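Local coordinates for ESX-1 secretion-associated protein EspB (Mycobacterium marinum, PDB 7P0Z) that is secreted by the mycobacterial ESX-1 system and forms a seven-subunit assembly, probably channel-like, at residues Lys141-Asp146 / His225-Asp230. Sequence-based numbering, arbitrary orientation.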
# COMPACT_ATOMS: atom_id res chain seq x y z
N LYS A 141 -7.63 -40.58 10.31
CA LYS A 141 -6.40 -39.85 10.06
C LYS A 141 -6.21 -38.73 11.06
O LYS A 141 -5.14 -38.60 11.66
CB LYS A 141 -6.41 -39.30 8.65
CG LYS A 141 -5.97 -40.28 7.64
CD LYS A 141 -6.10 -39.71 6.27
CE LYS A 141 -6.10 -40.80 5.27
NZ LYS A 141 -5.44 -41.95 5.88
N LEU A 142 -7.25 -37.94 11.29
CA LEU A 142 -7.11 -36.79 12.17
C LEU A 142 -6.72 -37.19 13.58
O LEU A 142 -6.05 -36.42 14.28
CB LEU A 142 -8.40 -36.01 12.19
CG LEU A 142 -8.30 -34.72 12.99
CD1 LEU A 142 -7.39 -33.73 12.27
CD2 LEU A 142 -9.67 -34.14 13.19
N GLU A 143 -7.12 -38.35 14.04
CA GLU A 143 -6.80 -38.71 15.41
C GLU A 143 -5.58 -39.59 15.53
O GLU A 143 -5.24 -40.00 16.63
CB GLU A 143 -7.99 -39.39 16.06
CG GLU A 143 -9.24 -38.57 15.96
CD GLU A 143 -10.46 -39.29 16.46
OE1 GLU A 143 -10.31 -40.34 17.11
OE2 GLU A 143 -11.58 -38.80 16.21
N SER A 144 -4.93 -39.89 14.43
CA SER A 144 -3.70 -40.64 14.49
C SER A 144 -2.53 -39.70 14.78
O SER A 144 -2.70 -38.52 15.05
CB SER A 144 -3.50 -41.40 13.19
OG SER A 144 -2.33 -42.16 13.24
N GLY A 145 -1.32 -40.23 14.72
CA GLY A 145 -0.16 -39.42 14.96
C GLY A 145 0.01 -39.10 16.42
O GLY A 145 -0.68 -39.63 17.29
N ASP A 146 0.96 -38.22 16.70
CA ASP A 146 1.23 -37.86 18.08
C ASP A 146 0.54 -36.58 18.48
O ASP A 146 0.76 -36.11 19.60
CB ASP A 146 2.73 -37.73 18.31
CG ASP A 146 3.37 -36.61 17.52
OD1 ASP A 146 2.69 -35.88 16.77
OD2 ASP A 146 4.60 -36.47 17.62
N HIS A 225 -13.86 -31.06 14.66
CA HIS A 225 -14.20 -32.14 13.77
C HIS A 225 -14.85 -33.26 14.55
O HIS A 225 -14.42 -33.57 15.66
CB HIS A 225 -12.95 -32.65 13.10
CG HIS A 225 -13.19 -33.55 11.94
ND1 HIS A 225 -13.10 -34.92 12.03
CD2 HIS A 225 -13.42 -33.28 10.63
CE1 HIS A 225 -13.31 -35.46 10.85
NE2 HIS A 225 -13.51 -34.49 9.98
N PRO A 226 -15.88 -33.89 13.99
CA PRO A 226 -16.56 -34.97 14.69
C PRO A 226 -15.64 -36.13 14.98
O PRO A 226 -14.89 -36.59 14.12
CB PRO A 226 -17.66 -35.38 13.71
CG PRO A 226 -17.87 -34.18 12.88
CD PRO A 226 -16.56 -33.53 12.74
N THR A 227 -15.73 -36.64 16.19
CA THR A 227 -14.86 -37.69 16.66
C THR A 227 -15.14 -38.98 15.89
O THR A 227 -16.16 -39.14 15.24
CB THR A 227 -15.09 -37.89 18.15
OG1 THR A 227 -14.84 -36.66 18.82
CG2 THR A 227 -14.15 -38.91 18.72
N LEU A 228 -14.18 -39.90 15.94
CA LEU A 228 -14.43 -41.25 15.44
C LEU A 228 -15.52 -41.93 16.23
O LEU A 228 -16.34 -42.67 15.68
CB LEU A 228 -13.15 -42.07 15.49
CG LEU A 228 -13.24 -43.45 14.87
CD1 LEU A 228 -13.77 -43.35 13.47
CD2 LEU A 228 -11.91 -44.12 14.85
N ALA A 229 -15.54 -41.73 17.55
CA ALA A 229 -16.61 -42.29 18.37
C ALA A 229 -17.96 -41.71 17.98
O ALA A 229 -18.96 -42.43 17.94
CB ALA A 229 -16.32 -42.04 19.84
N ASP A 230 -18.02 -40.41 17.70
CA ASP A 230 -19.29 -39.83 17.28
C ASP A 230 -19.74 -40.39 15.94
O ASP A 230 -20.93 -40.51 15.69
CB ASP A 230 -19.18 -38.32 17.20
CG ASP A 230 -19.56 -37.66 18.47
OD1 ASP A 230 -19.66 -38.38 19.48
OD2 ASP A 230 -19.76 -36.43 18.47
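In the helical PPE domain, the end of helix 133-143 meets the turn that joins the long helix 181-224 to helix 228-237, and the Glu143 carboxylate accepts an N-H at the start of helix 228-237. Glu143, near the end of helix 133-143, reaches across with its chain extended beyond CG (chi2 174°), and its OE2 accepts a hydrogen bond from Leu228 N at 2.8 Å. The amide lies on the syn side of the oxygen, 19° out of the carboxylate plane. Because this N-H belongs to the first turn of helix 228-237, a negative charge here would be expected to interact favourably with the helix N-terminus; Thr227, at the N-cap position, makes no capping bond with its own side chain. Around the bond, Glu143 OE2 lies 3.6 Å from Thr227 CG2. Glu143 OE1 passes 3.7 Å from Leu228 CB and has a weak, long ion pair with Arg222 NH2. Deeper in the interface, buried Leu142 packs against His225, whose NE2 is hydrogen-bonded to Ser258 OG; this bond joins the turn to helix 244-268. With CG anti to the backbone N (chi1 -175°), Leu142 directs CD2 obliquely at the imidazole, 3.6 Å from His225 CB and 3.7 Å from His225 ND1.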